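Local coordinates for single-stranded DNA-binding protein 1 (Streptomyces coelicolor, PDB 4DAM), which probably binds single-stranded DNA as a homotetramer, this chain being the OB-fold part of the longer protein, at residues E15-A20 against V88-L93; P37-R42 against Q72-A77; A44-Y49 against W57-T62; F65-N70 against I110-I115. The protein carries 1 engineered substitution. One frame throughout, in Å; residues are numbered along the deposited sequence. Where two conformers were deposited one is given.

Interaction 1: residues E15-A20 against V88-L93; sequences EIMICA and VVQGRL. Engineered in segment 15-20: Ile16 (natural residue Thr).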
loop_
_atom_site.group_PDB
_atom_site.type_symbol
_atom_site.label_atom_id
_atom_site.label_comp_id
_atom_site.label_asym_id
_atom_site.label_seq_id
_atom_site.Cartn_x
_atom_site.Cartn_y
_atom_site.Cartn_z
ATOM N N GLU A 15 -3.482 2.807 -10.970
ATOM C CA GLU A 15 -3.112 3.939 -10.153
ATOM C C GLU A 15 -2.268 3.367 -9.022
ATOM O O GLU A 15 -2.412 2.204 -8.622
ATOM C CB GLU A 15 -4.361 4.622 -9.592
ATOM C CG GLU A 15 -5.207 5.271 -10.654
ATOM C CD GLU A 15 -4.809 6.698 -10.936
ATOM O OE1 GLU A 15 -3.680 7.118 -10.581
ATOM O OE2 GLU A 15 -5.642 7.421 -11.510
ATOM N N ILE A 16 -1.355 4.169 -8.523
ATOM C CA ILE A 16 -0.526 3.762 -7.417
ATOM C C ILE A 16 -1.059 4.458 -6.166
ATOM O O ILE A 16 -0.969 5.664 -6.061
ATOM C CB ILE A 16 0.938 4.158 -7.690
ATOM C CG1 ILE A 16 1.349 3.632 -9.078
ATOM C CG2 ILE A 16 1.838 3.590 -6.596
ATOM C CD1 ILE A 16 2.427 4.404 -9.835
ATOM N N MET A 17 -1.648 3.691 -5.250
ATOM C CA MET A 17 -2.146 4.230 -3.996
ATOM C C MET A 17 -0.979 4.284 -3.014
ATOM O O MET A 17 0.006 3.528 -3.102
ATOM C CB MET A 17 -3.244 3.333 -3.399
ATOM C CG MET A 17 -4.540 3.281 -4.176
ATOM S SD MET A 17 -5.152 4.878 -4.705
ATOM C CE MET A 17 -5.465 5.846 -3.138
ATOM N N ILE A 18 -1.045 5.249 -2.125
ATOM C CA ILE A 18 -0.066 5.386 -1.064
ATOM C C ILE A 18 -0.785 5.807 0.203
ATOM O O ILE A 18 -1.792 6.517 0.145
ATOM C CB ILE A 18 0.988 6.446 -1.470
ATOM C CG1 ILE A 18 2.058 6.694 -0.433
ATOM C CG2 ILE A 18 0.358 7.793 -1.711
ATOM C CD1 ILE A 18 3.052 7.717 -0.972
ATOM N N CYS A 19 -0.268 5.347 1.331
ATOM C CA CYS A 19 -0.696 5.863 2.624
ATOM C C CYS A 19 0.560 6.391 3.299
ATOM O O CYS A 19 1.570 5.674 3.408
ATOM C CB CYS A 19 -1.343 4.771 3.447
ATOM S SG CYS A 19 -1.693 5.416 5.100
ATOM N N ALA A 20 0.524 7.667 3.663
ATOM C CA ALA A 20 1.699 8.407 4.167
ATOM C C ALA A 20 1.313 8.983 5.527
ATOM O O ALA A 20 0.243 9.571 5.682
ATOM C CB ALA A 20 2.095 9.523 3.193
ATOM N N VAL A 88 -2.424 11.459 8.809
ATOM C CA VAL A 88 -2.402 10.295 7.944
ATOM C C VAL A 88 -3.101 10.680 6.643
ATOM O O VAL A 88 -4.206 11.236 6.665
ATOM C CB VAL A 88 -3.017 9.051 8.608
ATOM C CG1 VAL A 88 -4.347 9.302 9.285
ATOM C CG2 VAL A 88 -3.128 7.909 7.590
ATOM N N VAL A 89 -2.441 10.398 5.528
ATOM C CA VAL A 89 -2.939 10.758 4.202
ATOM C C VAL A 89 -2.990 9.492 3.352
ATOM O O VAL A 89 -1.998 8.775 3.262
ATOM C CB VAL A 89 -2.022 11.821 3.535
ATOM C CG1 VAL A 89 -2.464 12.118 2.076
ATOM C CG2 VAL A 89 -1.942 13.105 4.405
ATOM N N GLN A 90 -4.139 9.239 2.732
ATOM C CA GLN A 90 -4.267 8.179 1.728
ATOM C C GLN A 90 -4.622 8.819 0.408
ATOM O O GLN A 90 -5.505 9.667 0.337
ATOM C CB GLN A 90 -5.351 7.193 2.103
ATOM C CG GLN A 90 -5.309 5.938 1.254
ATOM C CD GLN A 90 -6.671 5.263 1.109
ATOM O OE1 GLN A 90 -6.734 4.041 0.947
ATOM N NE2 GLN A 90 -7.760 6.040 1.184
ATOM N N GLY A 91 -3.951 8.416 -0.663
ATOM C CA GLY A 91 -4.329 8.938 -1.958
ATOM C C GLY A 91 -3.479 8.391 -3.072
ATOM O O GLY A 91 -2.724 7.450 -2.878
ATOM N N ARG A 92 -3.626 8.985 -4.248
ATOM C CA ARG A 92 -2.936 8.499 -5.434
ATOM C C ARG A 92 -1.616 9.222 -5.620
ATOM O O ARG A 92 -1.564 10.461 -5.608
ATOM C CB ARG A 92 -3.821 8.722 -6.660
ATOM C CG ARG A 92 -5.069 7.874 -6.605
ATOM C CD ARG A 92 -5.957 7.945 -7.806
ATOM N NE ARG A 92 -7.093 8.830 -7.596
ATOM C CZ ARG A 92 -8.208 8.500 -6.930
ATOM N NH1 ARG A 92 -8.381 7.291 -6.391
ATOM N NH2 ARG A 92 -9.165 9.396 -6.810
ATOM N N LEU A 93 -0.557 8.457 -5.816
ATOM C CA LEU A 93 0.782 9.011 -5.999
ATOM C C LEU A 93 0.998 9.439 -7.442
ATOM O O LEU A 93 0.751 8.653 -8.362
ATOM C CB LEU A 93 1.828 7.963 -5.629
ATOM C CG LEU A 93 3.316 8.318 -5.788
ATOM C CD1 LEU A 93 3.731 9.425 -4.825
ATOM C CD2 LEU A 93 4.223 7.101 -5.652
HETATM O O HOH W 1 -1.168 6.894 -9.237
#

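Interaction 2: residues P37-R42 against Q72-A77; sequences PSVRFR and QLATNA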
loop_
_atom_site.group_PDB
_atom_site.type_symbol
_atom_site.label_atom_id
_atom_site.label_comp_id
_atom_site.label_asym_id
_atom_site.label_seq_id
_atom_site.Cartn_x
_atom_site.Cartn_y
_atom_site.Cartn_z
ATOM N N PRO A 37 -13.439 23.850 -4.766
ATOM C CA PRO A 37 -12.397 24.127 -3.782
ATOM C C PRO A 37 -11.165 23.244 -3.933
ATOM O O PRO A 37 -11.264 22.082 -4.350
ATOM C CB PRO A 37 -13.081 23.866 -2.438
ATOM C CG PRO A 37 -14.274 23.056 -2.732
ATOM C CD PRO A 37 -14.689 23.378 -4.135
ATOM N N SER A 38 -10.011 23.808 -3.610
ATOM C CA SER A 38 -8.744 23.074 -3.707
ATOM C C SER A 38 -7.894 23.476 -2.553
ATOM O O SER A 38 -7.896 24.650 -2.178
ATOM C CB SER A 38 -8.040 23.452 -5.011
ATOM O OG SER A 38 -6.636 23.211 -4.994
ATOM N N VAL A 39 -7.174 22.520 -1.978
ATOM C CA VAL A 39 -6.167 22.825 -0.981
ATOM C C VAL A 39 -4.903 22.059 -1.274
ATOM O O VAL A 39 -4.955 20.958 -1.834
ATOM C CB VAL A 39 -6.689 22.444 0.398
ATOM C CG1 VAL A 39 -6.670 20.932 0.597
ATOM C CG2 VAL A 39 -5.925 23.200 1.481
ATOM N N ARG A 40 -3.763 22.665 -0.965
ATOM C CA ARG A 40 -2.475 21.999 -1.110
ATOM C C ARG A 40 -1.635 22.305 0.103
ATOM O O ARG A 40 -1.732 23.392 0.697
ATOM C CB ARG A 40 -1.750 22.402 -2.379
ATOM C CG ARG A 40 -1.352 23.822 -2.477
ATOM C CD ARG A 40 -0.274 24.008 -3.523
ATOM N NE ARG A 40 -0.122 25.421 -3.807
ATOM C CZ ARG A 40 0.700 26.257 -3.183
ATOM N NH1 ARG A 40 1.514 25.836 -2.224
ATOM N NH2 ARG A 40 0.711 27.534 -3.540
ATOM N N PHE A 41 -0.833 21.327 0.484
ATOM C CA PHE A 41 0.157 21.513 1.539
ATOM C C PHE A 41 1.294 20.537 1.357
ATOM O O PHE A 41 1.147 19.490 0.728
ATOM C CB PHE A 41 -0.447 21.392 2.947
ATOM C CG PHE A 41 -1.016 20.049 3.257
ATOM C CD1 PHE A 41 -0.259 19.098 3.925
ATOM C CD2 PHE A 41 -2.321 19.749 2.922
ATOM C CE1 PHE A 41 -0.796 17.842 4.215
ATOM C CE2 PHE A 41 -2.870 18.503 3.215
ATOM C CZ PHE A 41 -2.097 17.559 3.866
ATOM N N ARG A 42 2.429 20.868 1.959
ATOM C CA ARG A 42 3.580 19.974 1.955
ATOM C C ARG A 42 3.506 19.035 3.139
ATOM O O ARG A 42 3.175 19.443 4.237
ATOM C CB ARG A 42 4.855 20.791 2.002
ATOM C CG ARG A 42 6.162 20.047 1.786
ATOM C CD ARG A 42 7.248 21.114 1.647
ATOM N NE ARG A 42 8.587 20.613 1.375
ATOM C CZ ARG A 42 9.009 20.126 0.214
ATOM N NH1 ARG A 42 8.189 20.007 -0.830
ATOM N NH2 ARG A 42 10.264 19.726 0.120
ATOM N N GLN A 72 -15.186 18.386 -0.707
ATOM C CA GLN A 72 -15.434 18.526 0.728
ATOM C C GLN A 72 -14.168 18.323 1.554
ATOM O O GLN A 72 -13.975 18.986 2.576
ATOM C CB GLN A 72 -16.549 17.595 1.217
ATOM C CG GLN A 72 -17.081 17.971 2.589
ATOM C CD GLN A 72 -17.752 19.339 2.608
ATOM O OE1 GLN A 72 -18.565 19.661 1.727
ATOM N NE2 GLN A 72 -17.397 20.164 3.599
ATOM N N LEU A 73 -13.281 17.438 1.103
ATOM C CA LEU A 73 -12.013 17.241 1.800
ATOM C C LEU A 73 -11.199 18.540 1.836
ATOM O O LEU A 73 -10.605 18.893 2.845
ATOM C CB LEU A 73 -11.185 16.142 1.143
ATOM C CG LEU A 73 -9.830 15.794 1.762
ATOM C CD1 LEU A 73 -9.952 15.493 3.243
ATOM C CD2 LEU A 73 -9.228 14.604 1.009
ATOM N N ALA A 74 -11.157 19.260 0.721
ATOM C CA ALA A 74 -10.482 20.562 0.714
ATOM C C ALA A 74 -11.118 21.563 1.687
ATOM O O ALA A 74 -10.415 22.247 2.417
ATOM C CB ALA A 74 -10.474 21.133 -0.686
ATOM N N THR A 75 -12.440 21.670 1.654
ATOM C CA THR A 75 -13.160 22.595 2.537
ATOM C C THR A 75 -12.870 22.269 4.008
ATOM O O THR A 75 -12.452 23.144 4.800
ATOM C CB THR A 75 -14.658 22.537 2.221
ATOM O OG1 THR A 75 -14.839 22.989 0.865
ATOM C CG2 THR A 75 -15.471 23.397 3.159
ATOM N N ASN A 76 -12.975 21.002 4.352
ATOM C CA ASN A 76 -12.707 20.581 5.732
ATOM C C ASN A 76 -11.238 20.728 6.144
ATOM O O ASN A 76 -10.916 21.194 7.258
ATOM C CB ASN A 76 -13.226 19.168 5.967
ATOM C CG ASN A 76 -14.734 19.082 5.887
ATOM O OD1 ASN A 76 -15.433 20.116 5.871
ATOM N ND2 ASN A 76 -15.252 17.862 5.791
ATOM N N ALA A 77 -10.325 20.354 5.273
ATOM C CA ALA A 77 -8.902 20.516 5.553
ATOM C C ALA A 77 -8.501 21.967 5.753
ATOM O O ALA A 77 -7.590 22.254 6.532
ATOM C CB ALA A 77 -8.063 19.889 4.454
#

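Interaction 3: residues A44-Y49 against W57-T62; sequences AVTARY and WTDGHT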
loop_
_atom_site.group_PDB
_atom_site.type_symbol
_atom_site.label_atom_id
_atom_site.label_comp_id
_atom_site.label_asym_id
_atom_site.label_seq_id
_atom_site.Cartn_x
_atom_site.Cartn_y
_atom_site.Cartn_z
ATOM N N ALA A 44 5.697 16.091 5.267
ATOM C CA ALA A 44 7.006 15.494 5.581
ATOM C C ALA A 44 6.818 14.154 6.260
ATOM O O ALA A 44 6.215 14.078 7.332
ATOM C CB ALA A 44 7.816 16.412 6.492
ATOM N N VAL A 45 7.372 13.103 5.647
ATOM C CA VAL A 45 7.247 11.753 6.161
ATOM C C VAL A 45 8.646 11.215 6.475
ATOM O O VAL A 45 9.441 10.953 5.564
ATOM C CB VAL A 45 6.529 10.846 5.128
ATOM C CG1 VAL A 45 6.412 9.409 5.628
ATOM C CG2 VAL A 45 5.181 11.430 4.717
ATOM N N THR A 46 8.955 11.086 7.760
ATOM C CA THR A 46 10.303 10.709 8.185
ATOM C C THR A 46 10.335 9.261 8.657
ATOM O O THR A 46 9.626 8.890 9.597
ATOM C CB THR A 46 10.823 11.656 9.288
ATOM O OG1 THR A 46 10.824 12.988 8.787
ATOM C CG2 THR A 46 12.257 11.295 9.686
ATOM N N ALA A 47 11.140 8.442 7.983
ATOM C CA ALA A 47 11.380 7.063 8.404
ATOM C C ALA A 47 12.262 7.122 9.646
ATOM O O ALA A 47 13.054 8.043 9.801
ATOM C CB ALA A 47 12.062 6.268 7.291
ATOM N N ARG A 48 12.081 6.154 10.521
ATOM C CA ARG A 48 12.855 6.069 11.772
ATOM C C ARG A 48 13.360 4.665 11.942
ATOM O O ARG A 48 12.719 3.712 11.492
ATOM C CB ARG A 48 11.975 6.447 12.962
ATOM C CG ARG A 48 11.497 7.876 12.922
ATOM C CD ARG A 48 10.525 8.145 14.053
ATOM N NE ARG A 48 9.718 9.392 13.790
ATOM C CZ ARG A 48 8.793 9.513 12.811
ATOM N NH1 ARG A 48 8.492 8.496 11.999
ATOM N NH2 ARG A 48 8.135 10.669 12.644
ATOM N N TYR A 49 14.492 4.529 12.623
ATOM C CA TYR A 49 15.051 3.206 12.865
ATOM C C TYR A 49 15.579 3.120 14.293
ATOM O O TYR A 49 15.991 4.129 14.892
ATOM C CB TYR A 49 16.071 2.790 11.799
ATOM C CG TYR A 49 17.261 3.689 11.628
ATOM C CD1 TYR A 49 17.200 4.827 10.816
ATOM C CD2 TYR A 49 18.468 3.381 12.238
ATOM C CE1 TYR A 49 18.302 5.650 10.642
ATOM C CE2 TYR A 49 19.578 4.196 12.067
ATOM C CZ TYR A 49 19.488 5.326 11.271
ATOM O OH TYR A 49 20.587 6.133 11.099
ATOM N N TRP A 57 14.811 5.736 19.009
ATOM C CA TRP A 57 14.523 5.919 17.580
ATOM C C TRP A 57 15.390 7.018 17.029
ATOM O O TRP A 57 15.531 8.071 17.654
ATOM C CB TRP A 57 13.055 6.286 17.360
ATOM C CG TRP A 57 12.080 5.150 17.593
ATOM C CD1 TRP A 57 11.165 5.021 18.634
ATOM C CD2 TRP A 57 11.888 3.943 16.772
ATOM N NE1 TRP A 57 10.446 3.857 18.521
ATOM C CE2 TRP A 57 10.831 3.163 17.429
ATOM C CE3 TRP A 57 12.467 3.447 15.614
ATOM C CZ2 TRP A 57 10.391 1.948 16.921
ATOM C CZ3 TRP A 57 12.014 2.221 15.111
ATOM C CH2 TRP A 57 11.002 1.490 15.752
ATOM N N THR A 58 15.975 6.789 15.855
ATOM C CA THR A 58 16.754 7.819 15.161
ATOM C C THR A 58 16.164 8.056 13.765
ATOM O O THR A 58 15.741 7.115 13.102
ATOM C CB THR A 58 18.246 7.428 15.023
ATOM O OG1 THR A 58 18.887 8.349 14.145
ATOM C CG2 THR A 58 18.389 6.045 14.438
ATOM N N ASP A 59 16.139 9.313 13.342
ATOM C CA ASP A 59 15.543 9.698 12.058
ATOM C C ASP A 59 16.377 9.222 10.874
ATOM O O ASP A 59 17.602 9.350 10.867
ATOM C CB ASP A 59 15.387 11.214 11.953
ATOM C CG ASP A 59 14.182 11.741 12.704
ATOM O OD1 ASP A 59 13.442 10.943 13.322
ATOM O OD2 ASP A 59 13.964 12.970 12.649
ATOM N N GLY A 60 15.688 8.667 9.882
ATOM C CA GLY A 60 16.281 8.314 8.616
ATOM C C GLY A 60 15.876 9.326 7.573
ATOM O O GLY A 60 15.768 10.524 7.850
ATOM N N HIS A 61 15.625 8.836 6.367
ATOM C CA HIS A 61 15.277 9.694 5.246
ATOM C C HIS A 61 13.906 10.317 5.412
ATOM O O HIS A 61 12.967 9.664 5.868
ATOM C CB HIS A 61 15.300 8.858 3.977
ATOM C CG HIS A 61 14.924 9.618 2.749
ATOM N ND1 HIS A 61 15.740 10.533 2.179
ATOM C CD2 HIS A 61 13.755 9.615 2.009
ATOM C CE1 HIS A 61 15.125 11.071 1.115
ATOM N NE2 HIS A 61 13.914 10.499 1.002
ATOM N N THR A 62 13.788 11.588 5.061
ATOM C CA THR A 62 12.499 12.272 4.991
ATOM C C THR A 62 12.010 12.379 3.537
ATOM O O THR A 62 12.676 12.990 2.698
ATOM C CB THR A 62 12.543 13.683 5.623
ATOM O OG1 THR A 62 12.840 13.555 7.023
ATOM C CG2 THR A 62 11.208 14.370 5.444
#

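Interaction 4: residues F65-N70 against I110-I115; sequences FTVWAN and IDAVAI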
loop_
_atom_site.group_PDB
_atom_site.type_symbol
_atom_site.label_atom_id
_atom_site.label_comp_id
_atom_site.label_asym_id
_atom_site.label_seq_id
_atom_site.Cartn_x
_atom_site.Cartn_y
_atom_site.Cartn_z
ATOM N N PHE A 65 6.178 15.287 0.172
ATOM C CA PHE A 65 5.112 15.222 -0.813
ATOM C C PHE A 65 4.327 16.511 -0.824
ATOM O O PHE A 65 4.161 17.167 0.205
ATOM C CB PHE A 65 4.124 14.111 -0.490
ATOM C CG PHE A 65 4.720 12.746 -0.382
ATOM C CD1 PHE A 65 5.147 12.247 0.838
ATOM C CD2 PHE A 65 4.827 11.945 -1.507
ATOM C CE1 PHE A 65 5.685 10.987 0.941
ATOM C CE2 PHE A 65 5.371 10.687 -1.412
ATOM C CZ PHE A 65 5.810 10.203 -0.185
ATOM N N THR A 66 3.835 16.876 -2.003
ATOM C CA THR A 66 2.804 17.905 -2.094
ATOM C C THR A 66 1.463 17.199 -2.125
ATOM O O THR A 66 1.203 16.372 -3.010
ATOM C CB THR A 66 2.952 18.763 -3.342
ATOM O OG1 THR A 66 4.249 19.381 -3.319
ATOM C CG2 THR A 66 1.888 19.836 -3.379
ATOM N N VAL A 67 0.643 17.480 -1.137
ATOM C CA VAL A 67 -0.666 16.875 -1.010
ATOM C C VAL A 67 -1.733 17.823 -1.529
ATOM O O VAL A 67 -1.796 18.996 -1.151
ATOM C CB VAL A 67 -1.001 16.498 0.458
ATOM C CG1 VAL A 67 -2.393 15.891 0.559
ATOM C CG2 VAL A 67 0.062 15.576 1.063
ATOM N N TRP A 68 -2.586 17.278 -2.402
ATOM C CA TRP A 68 -3.677 18.009 -3.015
ATOM C C TRP A 68 -4.994 17.411 -2.595
ATOM O O TRP A 68 -5.165 16.205 -2.606
ATOM C CB TRP A 68 -3.588 17.915 -4.526
ATOM C CG TRP A 68 -2.349 18.504 -5.112
ATOM C CD1 TRP A 68 -1.115 17.894 -5.313
ATOM C CD2 TRP A 68 -2.183 19.873 -5.579
ATOM N NE1 TRP A 68 -0.228 18.766 -5.881
ATOM C CE2 TRP A 68 -0.817 19.982 -6.060
ATOM C CE3 TRP A 68 -3.017 20.976 -5.659
ATOM C CZ2 TRP A 68 -0.328 21.156 -6.615
ATOM C CZ3 TRP A 68 -2.500 22.166 -6.206
ATOM C CH2 TRP A 68 -1.185 22.246 -6.650
ATOM N N ALA A 69 -5.941 18.263 -2.243
ATOM C CA ALA A 69 -7.286 17.843 -1.925
ATOM C C ALA A 69 -8.299 18.713 -2.658
ATOM O O ALA A 69 -8.028 19.873 -2.976
ATOM C CB ALA A 69 -7.515 17.887 -0.407
ATOM N N ASN A 70 -9.469 18.143 -2.913
ATOM C CA ASN A 70 -10.540 18.839 -3.563
ATOM C C ASN A 70 -11.896 18.623 -2.885
ATOM O O ASN A 70 -12.012 17.811 -1.970
ATOM C CB ASN A 70 -10.601 18.348 -5.013
ATOM C CG ASN A 70 -9.522 18.901 -5.864
ATOM O OD1 ASN A 70 -9.543 20.050 -6.185
ATOM N ND2 ASN A 70 -8.587 18.071 -6.253
ATOM N N ILE A 110 0.643 13.756 -3.878
ATOM C CA ILE A 110 -0.405 12.824 -3.474
ATOM C C ILE A 110 -1.746 13.509 -3.708
ATOM O O ILE A 110 -2.010 14.581 -3.170
ATOM C CB ILE A 110 -0.314 12.390 -1.990
ATOM C CG1 ILE A 110 1.011 11.723 -1.696
ATOM C CG2 ILE A 110 -1.500 11.458 -1.633
ATOM C CD1 ILE A 110 1.262 11.406 -0.233
ATOM N N ASP A 111 -2.561 12.924 -4.563
ATOM C CA ASP A 111 -3.926 13.366 -4.764
ATOM C C ASP A 111 -4.784 12.668 -3.712
ATOM O O ASP A 111 -5.100 11.477 -3.828
ATOM C CB ASP A 111 -4.383 13.057 -6.194
ATOM C CG ASP A 111 -3.688 13.936 -7.248
ATOM O OD1 ASP A 111 -3.055 14.962 -6.905
ATOM O OD2 ASP A 111 -3.770 13.603 -8.451
ATOM N N ALA A 112 -5.102 13.399 -2.650
ATOM C CA ALA A 112 -5.655 12.787 -1.438
ATOM C C ALA A 112 -7.081 12.365 -1.573
ATOM O O ALA A 112 -7.902 13.094 -2.139
ATOM C CB ALA A 112 -5.541 13.725 -0.234
ATOM N N VAL A 113 -7.364 11.179 -1.042
ATOM C CA VAL A 113 -8.703 10.654 -0.905
ATOM C C VAL A 113 -9.213 10.776 0.544
ATOM O O VAL A 113 -10.405 10.983 0.783
ATOM C CB VAL A 113 -8.708 9.161 -1.350
ATOM C CG1 VAL A 113 -10.041 8.530 -1.064
ATOM C CG2 VAL A 113 -8.359 9.067 -2.833
ATOM N N ALA A 114 -8.291 10.634 1.494
ATOM C CA ALA A 114 -8.601 10.670 2.923
ATOM C C ALA A 114 -7.458 11.339 3.635
ATOM O O ALA A 114 -6.289 11.130 3.286
ATOM C CB ALA A 114 -8.806 9.246 3.444
ATOM N N ILE A 115 -7.788 12.188 4.604
ATOM C CA ILE A 115 -6.789 12.815 5.457
ATOM C C ILE A 115 -7.378 12.839 6.861
ATOM O O ILE A 115 -8.564 13.140 7.036
ATOM C CB ILE A 115 -6.475 14.288 5.078
ATOM C CG1 ILE A 115 -5.986 14.410 3.622
ATOM C CG2 ILE A 115 -5.395 14.860 5.996
ATOM C CD1 ILE A 115 -5.873 15.839 3.105
HETATM O O HOH W 2 -9.738 15.290 -2.508
#

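Interaction 1: residues E15-A20 against V88-L93
Two antiparallel strands of the OB-fold barrel, 17-33 and 86-100, pair here through five backbone hydrogen bonds. Leu93 N gives to Ile16 O; Ile18 and Gly91 exchange two bonds, and so do Ala20 and Val89. The non-hydrogen-bonded pairs Met17-Arg92 and Cys19-Gln90 flank Ile18-Gly91. Ile18, Ala20 and Val89 turn to the face that packs on Ile110. Ile16, an engineered residue (threonine in nature), touches Leu93 CD2 with its CG2 at 4.3 Å.
On the other face Met17 and Arg92 lie side by side, with Met17 SD 3.5 Å from Arg92 CG. The Met17 chain, bent at chi2 and chi3, curls its CE to 3.2 Å from Gly91 O. Glu15 crosses Arg92 obliquely, its CD 3.6 Å from Arg92 CD. Its OE2 stays 4.4 Å from Arg92 NE, well out of the guanidinium plane, and bonds instead to Tyr49 OH of the second subunit. OE1 forms a salt bridge with Lys94. An alanine in place of the glutamate would remove both carboxylate oxygens and would probably weaken the link to the second subunit and the hold on Lys94. One water takes a hydrogen bond from Ile16 N at 2.8 Å and lies 2.9 Å from Glu15 OE1 and 2.7 Å from Leu93 O.

Interaction 2: residues P37-R42 against Q72-A77
Val39 lays its CG1 methyl against the backbone and methyl of Ala74. CG1 is 3.8 Å from Ala74 CA and 4.0 Å from Ala74 CB. This methyl takes the crowded position between the backbone N and the carbonyl carbon (chi1 75°). It also reaches nearly one turn further along the helix, to Ala77 CB at 4.2 Å. Ala74 carries most of the helix side of the contact. Its CB points at the strand and rests against the backbone, 3.8 Å from Val39 N and 3.9 Å from Pro37 O. A side chain this small is consistent with the close approach; the axes of the short segments come to 6.7 Å at an angle of 59°.
At the outer end the ring of Pro37 crosses Thr75 obliquely. Pro37 CG lies 3.6 Å from Thr75 OG1. That hydroxyl stands beside its own backbone N and makes a weak hydrogen bond back to Arg71 O. No hydrogen bond joins the two segments, so they meet by apolar packing. Val39 also packs on Ala69 and Pro28, and Leu73 on Ile115. Within the helix, Gln72 NE2 donates to Asn76 OD1, and Asn76 ND2 bonds to Leu119 O of the third subunit. Helix 71-80 lies between strands 56-70 and 86-100; a helix between the third and fourth strands, packed against the barrel, is characteristic of the OB-fold.

Interaction 3: residues A44-Y49 against W57-T62
Thr46 OG1 and Thr62 OG1 share a hydrogen bond of 2.7 Å across a non-hydrogen-bonded pair of the 36-51/56-70 hairpin. The pairing puts both side chains on one face, and the matching torsions (chi1 -59° and -63°) bring the hydroxyls together. The backbone supplies four more bonds. Ala47 N gives to His61 O and Gly60 N gives to Ala47 O, the latter at 2.7 Å with the donor above the carbonyl plane. Tyr49 and Thr58 exchange two bonds, each with the donor in the carbonyl plane. Between Thr46 and Arg48 the register slips by one, a beta bulge.
Thr58 CG2 lies over one face of the Tyr49 ring, 3.4 Å from its centroid, a CH-pi contact. Gly60 CA meets the edge of that ring. Trp57, poorly ordered, brings CE3 to 3.4 Å from Tyr49 C. Arg48 and Asp59 run side by side, but Asp59 OD1 is 4.1 Å from Arg48 NE and well out of the guanidinium plane. His61 NE2 bonds to Val95 O of the second subunit, and the Arg48 backbone also bonds to that subunit. An alanine in place of Thr46 would take away OG1 and CG2, and would probably leave the Thr62 hydroxyl without this bond and loosen the packing on Asp59. Between these segments backbone bonds, one hydroxyl pair and the CH-pi contact do the joining, while Arg48 and Asp59 are likely to add only a loose electrostatic attraction.

Interaction 4: residues F65-N70 against I110-I115
The Phe65 ring carries Ile110 CD1 over one face, 4.0 Å from the centroid and 23° off the ring normal. This CH-pi contact is offset toward the rim, and CD1 comes nearest to Phe65 CG. Ile110 CG1 stands anti to its carbonyl carbon, and the chain then extends (chi2 173°) to carry the methyl there. The Trp68 ring has Ile110 O at its edge, near the ring plane. Asp111 lies side by side with Trp68, its carboxylate plane turned 80° from the ring. Asp111 OD1 is 3.8 Å from Trp68 CB.
Val67 points to the opposite face of the sheet from Trp68. Its CG1 meets Ala112 CB at 3.9 Å and Ile115 CD1 at 4.3 Å. Val67 also packs on Phe41 and Leu43, toward the barrel interior. Three backbone bonds zip the parallel strands. Ile110 N gives to Thr66 O, Trp68 N to Ile110 O at 2.9 Å, and Ala112 N to Trp68 O. A water accepts from Asn70 N and donates to Ala112 O, bridging the two segments beyond the last of these bonds. The chain turns a corner at Val113, where a classic beta bulge opposite Gln90 leads into strand 114-117. The chemistry thus has three parts: backbone bonds join the strands, apolar side chains pack on the face of Val67 and Ile110, and Trp68 with Asp111 lie on the other.

How the interactions relate
From the N terminus, interaction 1 comes first and closes the longest loop, joining strand 17-33 to strand 86-100. Interactions 2 and 3 both lie within that loop. Interaction 2 ties strand 36-51 to helix 71-80, and it encloses interaction 3, the outer part of the hairpin 36-51/56-70. Interaction 4 links strand 56-70 to strands 103-112 and 114-117. It follows interaction 3 in series and crosses interactions 1 and 2. Interactions 1 and 4 share the barrel wall, where Asp111 N probably hydrogen-bonds to Arg92 O. Interactions 2 and 4 meet at Val39 and Ala69. Interaction 3 reaches outward, with Val45 packed on Ala20 and Phe65.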